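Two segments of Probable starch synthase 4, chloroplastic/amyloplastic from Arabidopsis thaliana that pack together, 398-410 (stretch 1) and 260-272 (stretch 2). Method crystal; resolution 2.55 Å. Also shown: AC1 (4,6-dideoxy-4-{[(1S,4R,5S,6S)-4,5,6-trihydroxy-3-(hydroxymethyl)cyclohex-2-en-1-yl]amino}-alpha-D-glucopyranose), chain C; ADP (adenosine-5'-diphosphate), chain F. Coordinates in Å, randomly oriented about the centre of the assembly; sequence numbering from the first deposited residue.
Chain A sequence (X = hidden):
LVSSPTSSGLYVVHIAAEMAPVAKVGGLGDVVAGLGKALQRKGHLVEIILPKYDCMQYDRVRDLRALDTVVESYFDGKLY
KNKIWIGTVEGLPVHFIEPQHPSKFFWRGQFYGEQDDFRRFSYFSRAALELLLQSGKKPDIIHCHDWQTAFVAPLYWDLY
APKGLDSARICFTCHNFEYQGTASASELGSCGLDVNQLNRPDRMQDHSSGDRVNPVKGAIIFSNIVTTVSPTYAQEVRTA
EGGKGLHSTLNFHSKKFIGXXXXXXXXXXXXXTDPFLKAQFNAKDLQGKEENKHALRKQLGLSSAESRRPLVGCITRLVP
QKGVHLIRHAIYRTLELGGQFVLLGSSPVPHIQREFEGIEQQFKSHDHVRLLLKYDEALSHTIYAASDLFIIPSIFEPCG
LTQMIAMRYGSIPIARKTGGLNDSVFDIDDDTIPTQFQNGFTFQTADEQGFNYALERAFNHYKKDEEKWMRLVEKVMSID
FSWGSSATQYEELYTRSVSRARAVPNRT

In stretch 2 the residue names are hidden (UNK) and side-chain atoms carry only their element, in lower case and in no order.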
# COMPACT_ATOMS: atom_id res chain seq x y z
N PRO A 398 5.27 6.49 3.98
CA PRO A 398 5.68 5.30 4.70
C PRO A 398 6.54 4.37 3.87
O PRO A 398 7.57 3.91 4.34
CB PRO A 398 4.35 4.65 5.05
CG PRO A 398 3.40 5.80 5.23
CD PRO A 398 3.85 6.82 4.23
N CYS A 399 6.09 4.10 2.65
CA CYS A 399 6.93 3.42 1.68
C CYS A 399 6.76 4.00 0.27
O CYS A 399 7.69 4.57 -0.29
CB CYS A 399 6.67 1.93 1.65
SG CYS A 399 7.76 1.05 0.51
N GLY A 400 5.59 3.83 -0.30
CA GLY A 400 5.35 4.13 -1.69
C GLY A 400 5.81 2.97 -2.57
O GLY A 400 6.92 2.44 -2.43
N LEU A 401 4.92 2.57 -3.46
CA LEU A 401 5.16 1.52 -4.43
C LEU A 401 5.27 2.05 -5.86
O LEU A 401 5.93 1.43 -6.71
CB LEU A 401 4.03 0.51 -4.34
CG LEU A 401 3.76 -0.13 -2.98
CD1 LEU A 401 2.66 -1.17 -3.13
CD2 LEU A 401 5.01 -0.77 -2.41
N THR A 402 4.62 3.18 -6.13
CA THR A 402 4.54 3.69 -7.49
C THR A 402 5.92 4.04 -8.08
O THR A 402 6.14 3.86 -9.28
CB THR A 402 3.64 4.90 -7.55
OG1 THR A 402 4.17 5.92 -6.68
CG2 THR A 402 2.18 4.53 -7.16
N GLN A 403 6.84 4.50 -7.24
CA GLN A 403 8.20 4.75 -7.70
C GLN A 403 8.93 3.45 -8.09
O GLN A 403 9.76 3.45 -9.00
CB GLN A 403 9.02 5.54 -6.66
CG GLN A 403 9.68 4.76 -5.50
CD GLN A 403 8.74 4.49 -4.34
OE1 GLN A 403 7.50 4.63 -4.46
NE2 GLN A 403 9.31 4.14 -3.20
N MET A 404 8.63 2.36 -7.39
CA MET A 404 9.21 1.07 -7.71
C MET A 404 8.61 0.53 -9.02
O MET A 404 9.36 0.06 -9.90
CB MET A 404 8.99 0.08 -6.58
CG MET A 404 9.58 0.52 -5.25
SD MET A 404 9.46 -0.70 -3.95
CE MET A 404 9.84 0.25 -2.50
N ILE A 405 7.29 0.66 -9.18
CA ILE A 405 6.63 0.22 -10.40
C ILE A 405 7.14 1.06 -11.55
O ILE A 405 7.49 0.50 -12.60
CB ILE A 405 5.08 0.32 -10.32
CG1 ILE A 405 4.50 -0.52 -9.15
CG2 ILE A 405 4.42 -0.11 -11.63
CD1 ILE A 405 3.07 -0.21 -8.83
N ALA A 406 7.20 2.39 -11.39
CA ALA A 406 7.71 3.24 -12.46
C ALA A 406 9.10 2.78 -12.93
O ALA A 406 9.31 2.58 -14.13
CB ALA A 406 7.75 4.69 -12.02
N MET A 407 10.03 2.59 -12.01
CA MET A 407 11.37 2.15 -12.39
C MET A 407 11.39 0.76 -13.06
O MET A 407 12.16 0.50 -13.98
CB MET A 407 12.29 2.16 -11.18
CG MET A 407 12.67 3.56 -10.76
SD MET A 407 13.93 3.63 -9.51
CE MET A 407 13.00 3.18 -8.05
N ARG A 408 10.51 -0.12 -12.60
CA ARG A 408 10.35 -1.42 -13.20
C ARG A 408 9.93 -1.30 -14.67
O ARG A 408 10.36 -2.10 -15.48
CB ARG A 408 9.33 -2.24 -12.39
CG ARG A 408 8.90 -3.59 -12.93
CD ARG A 408 10.05 -4.57 -12.91
NE ARG A 408 9.56 -5.94 -13.07
CZ ARG A 408 10.23 -6.96 -13.60
NH1 ARG A 408 11.46 -6.81 -14.04
NH2 ARG A 408 9.66 -8.17 -13.67
N TYR A 409 9.12 -0.29 -14.99
CA TYR A 409 8.66 0.00 -16.35
C TYR A 409 9.52 1.07 -17.06
O TYR A 409 9.12 1.62 -18.09
CB TYR A 409 7.16 0.42 -16.31
CG TYR A 409 6.22 -0.74 -16.10
CD1 TYR A 409 6.19 -1.43 -14.91
CD2 TYR A 409 5.37 -1.18 -17.12
CE1 TYR A 409 5.34 -2.52 -14.73
CE2 TYR A 409 4.52 -2.28 -16.95
CZ TYR A 409 4.51 -2.94 -15.75
OH TYR A 409 3.69 -4.00 -15.53
N GLY A 410 10.69 1.35 -16.51
CA GLY A 410 11.65 2.25 -17.12
C GLY A 410 11.39 3.74 -16.98
O GLY A 410 12.13 4.53 -17.60
N UNK A 260 10.85 -2.44 7.31
CA UNK A 260 11.28 -3.29 6.20
C UNK A 260 10.66 -2.74 4.92
O UNK A 260 9.42 -2.69 4.80
c UNK A 260 11.10 -5.57 5.12
c UNK A 260 10.77 -6.73 7.98
c UNK A 260 11.45 -5.41 7.58
c UNK A 260 10.80 -4.75 6.37
N UNK A 261 11.52 -2.39 3.97
CA UNK A 261 11.10 -1.80 2.70
C UNK A 261 10.25 -2.79 1.93
O UNK A 261 10.69 -3.91 1.67
c UNK A 261 13.35 -0.34 -0.14
c UNK A 261 11.45 0.87 1.01
c UNK A 261 12.05 -0.50 0.64
c UNK A 261 12.32 -1.40 1.85
N UNK A 262 9.02 -2.37 1.59
CA UNK A 262 8.16 -3.19 0.73
C UNK A 262 8.90 -3.54 -0.60
O UNK A 262 9.68 -2.72 -1.12
c UNK A 262 5.94 -2.22 1.51
n UNK A 262 5.96 -3.09 2.52
c UNK A 262 6.88 -2.46 0.35
o UNK A 262 5.13 -1.29 1.45
N UNK A 263 8.69 -4.75 -1.10
CA UNK A 263 8.86 -5.01 -2.52
C UNK A 263 7.57 -4.77 -3.29
O UNK A 263 6.57 -4.27 -2.76
N UNK A 264 7.62 -5.09 -4.58
CA UNK A 264 6.44 -5.17 -5.45
C UNK A 264 6.44 -6.54 -6.11
O UNK A 264 7.49 -7.20 -6.25
c UNK A 264 6.37 -2.68 -5.92
c UNK A 264 7.60 -4.15 -7.50
c UNK A 264 7.49 -3.23 -8.69
c UNK A 264 6.40 -4.06 -6.55
N UNK A 265 5.24 -6.95 -6.51
CA UNK A 265 5.05 -8.21 -7.19
C UNK A 265 5.59 -8.07 -8.61
O UNK A 265 4.88 -7.64 -9.49
o UNK A 265 4.09 -10.43 -8.59
o UNK A 265 2.31 -10.56 -7.34
c UNK A 265 3.57 -8.57 -7.19
c UNK A 265 3.32 -9.95 -7.74
N UNK A 266 6.84 -8.47 -8.81
CA UNK A 266 7.46 -8.35 -10.12
C UNK A 266 7.00 -9.39 -11.18
O UNK A 266 7.50 -9.37 -12.29
c UNK A 266 9.49 -7.11 -9.37
c UNK A 266 9.00 -8.35 -10.04
o UNK A 266 9.43 -9.49 -9.29
N UNK A 267 6.05 -10.27 -10.85
CA UNK A 267 5.36 -11.10 -11.85
C UNK A 267 4.15 -10.37 -12.42
O UNK A 267 4.01 -10.31 -13.63
o UNK A 267 7.14 -13.31 -11.72
o UNK A 267 6.14 -14.08 -9.94
c UNK A 267 6.16 -13.34 -10.96
c UNK A 267 4.96 -12.46 -11.26
N UNK A 268 3.30 -9.82 -11.56
CA UNK A 268 2.23 -8.87 -11.97
C UNK A 268 2.75 -7.60 -12.62
O UNK A 268 2.27 -7.19 -13.67
c UNK A 268 1.36 -8.47 -10.78
o UNK A 268 0.41 -9.48 -10.52
N UNK A 269 3.73 -6.96 -11.99
CA UNK A 269 4.34 -5.74 -12.53
C UNK A 269 5.59 -6.10 -13.32
O UNK A 269 6.69 -6.12 -12.78
c UNK A 269 2.40 -3.36 -11.24
c UNK A 269 1.25 -1.78 -12.59
c UNK A 269 2.84 -4.74 -9.54
c UNK A 269 2.33 -2.60 -12.41
c UNK A 269 3.34 -4.30 -10.74
c UNK A 269 1.35 -3.28 -10.30
c UNK A 269 4.61 -4.75 -11.41
c UNK A 269 0.26 -2.44 -10.49
c UNK A 269 0.23 -1.70 -11.65
n UNK A 269 1.65 -4.11 -9.26
N UNK A 270 5.40 -6.44 -14.59
CA UNK A 270 6.49 -6.87 -15.47
C UNK A 270 6.19 -6.43 -16.90
O UNK A 270 5.28 -6.99 -17.52
o UNK A 270 8.48 -8.17 -17.00
c UNK A 270 6.64 -8.39 -15.43
c UNK A 270 7.82 -8.90 -16.26
n UNK A 270 8.08 -10.18 -16.14
N UNK A 271 6.96 -5.47 -17.44
CA UNK A 271 6.68 -4.99 -18.80
C UNK A 271 6.76 -6.08 -19.91
O UNK A 271 6.12 -5.94 -20.95
c UNK A 271 7.75 -3.92 -19.01
c UNK A 271 8.16 -4.83 -16.89
c UNK A 271 8.87 -4.33 -18.12
N UNK A 272 7.56 -7.12 -19.69
CA UNK A 272 7.74 -8.20 -20.65
C UNK A 272 6.51 -9.07 -20.86
O UNK A 272 6.38 -9.68 -21.91
c UNK A 272 8.93 -9.08 -20.26
C1 AC1 C . -5.31 2.68 3.89
O2 AC1 C . -4.40 2.12 6.06
C2 AC1 C . -4.10 2.15 4.66
C4A AC1 C . 2.65 2.47 1.72
C3 AC1 C . -2.83 2.97 4.35
O3 AC1 C . -1.75 2.36 5.06
C4 AC1 C . -2.59 3.00 2.83
N4A AC1 C . -1.36 3.69 2.42
C5 AC1 C . -3.85 3.63 2.22
O5 AC1 C . -4.98 2.81 2.51
C6 AC1 C . -3.79 3.73 0.71
C1B AC1 C . -0.00 3.26 2.80
C2B AC1 C . 1.10 4.31 2.49
O2B AC1 C . 0.57 5.60 2.12
C3B AC1 C . 2.13 3.87 1.46
O3B AC1 C . 3.25 4.73 1.62
O4 AC1 C . 3.53 2.09 0.66
C5B AC1 C . 1.52 1.48 1.88
C7B AC1 C . 0.32 1.87 2.30
C6B AC1 C . 1.77 0.02 1.61
O6B AC1 C . 2.74 -0.51 2.52
PB ADP F . -0.78 4.59 -1.18
O1B ADP F . -0.78 3.28 -0.44
O2B ADP F . -1.91 4.80 -2.15
O3B ADP F . -0.65 5.75 -0.23
PA ADP F . 1.38 3.33 -2.62
O1A ADP F . 2.41 3.88 -3.56
O2A ADP F . 1.93 2.50 -1.48
O3A ADP F . 0.53 4.60 -2.10
O5' ADP F . 0.31 2.41 -3.40
C5' ADP F . -0.46 2.91 -4.49
C4' ADP F . -1.02 1.81 -5.42
O4' ADP F . -2.31 2.20 -5.92
C3' ADP F . -0.19 1.61 -6.67
O3' ADP F . -0.39 0.28 -7.13
C2' ADP F . -0.80 2.56 -7.66
O2' ADP F . -0.55 2.19 -9.01
C1' ADP F . -2.25 2.43 -7.32
N9 ADP F . -3.05 3.64 -7.62
C8 ADP F . -3.11 4.77 -6.91
N7 ADP F . -3.98 5.64 -7.46
C5 ADP F . -4.50 5.06 -8.56
C6 ADP F . -5.49 5.43 -9.62
N6 ADP F . -6.09 6.64 -9.61
N1 ADP F . -5.73 4.50 -10.59
C2 ADP F . -5.10 3.30 -10.60
N3 ADP F . -4.21 2.93 -9.67
C4 ADP F . -3.87 3.74 -8.65

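Position 260 carries four carbons, forked at the first, with one arm two carbons long; it lies out of reach of stretch 1. Branching at CB with unequal arms identifies Ile 260.

Position 261 also has four carbons, but the fork comes at the second. One terminal carbon lies 3.7 Å from Cys 399 SG and 3.9 Å from Met 404 CE. This is Leu 261, and the carbon in question is CD1.

At position 262 two carbons end in one oxygen and one nitrogen, a carboxamide. Its CB sits 3.7 Å from Leu 401 CD2, its backbone O is 3.3 Å from Met 404 CE, and its side-chain oxygen accepts a hydrogen bond from AC1 O6B at 2.7 Å. It is Asn 262.

Position 263 has no side-chain atoms, and its backbone O approaches Leu 401 CD2 at 3.8 Å; it is Gly 263.

Position 264 repeats the four-carbon pattern forked at CB. Its arms pack against the same pair of residues: the one-carbon arm is 3.9 Å from Met 404 CB, and the end of the longer arm is 4.1 Å from Ile 405 CG1. This is Ile 264, the two atoms being CG2 and CD1.

Position 265 shows two carbons, the second bearing two oxygens, with no contact to stretch 1. A carboxylate this short is Asp 265. Its OD1 accepts from the backbone N atoms of positions 267 and 268, at 3.0 and 3.1 Å, which holds the turn.

At position 266 a single carbon carries one oxygen and one carbon, and this CB is 3.7 Å from Arg 408 NH2. The branching is the signature of Thr 266.

Position 267 is another two-carbon carboxylate, pointing away from stretch 1 and exposed: Asp 267.

Position 268 has one carbon and then one oxygen, also directed away, hence Ser 268.

Position 269 has fused five- and six-membered rings holding eight carbons and one nitrogen. Ile 405 CD1 stands 3.9 Å from the six-membered-ring centroid, 15° off the normal, a CH-pi contact over the face; Ile 405 CG2 is 3.3 Å from a carbon of that ring. Only tryptophan provides such rings: Trp 269, with CE3 the carbon touched.

Position 270 ends in one oxygen and one nitrogen on its second carbon. The oxygen lies over one face of the Arg 408 guanidinium and accepts from the backbone N of position 272 at 3.0 Å. It is Asn 270.

At position 271 three carbons close a ring onto the backbone N. The carbon bonded to that N is 4.2 Å from the Tyr 409 ring centroid, 9° off the normal, a CH-pi contact. This is Pro 271, and the carbon is CD.

Position 272 has one carbon and is Ala 272.

The contact buries 788 Å², summed over both sides. Leu 401, Met 404 and Ile 405 form an apolar surface around Ile 264, and the helix 402-408 presents Arg 408 near its end. That guanidinium reads an irregular backbone: NH2 donates to Thr 266 O (2.8 Å, 148°) and NE to Trp 269 O (2.9 Å, 158°), both acceptors near its plane. Because carbonyls receive these bonds, the pairing depends on the path of the chain, while Trp 269 and Pro 271 supply the packing against Ile 405 and Tyr 409.

Stretch 2, residues 260-272: ILNGIDTDSWNPA
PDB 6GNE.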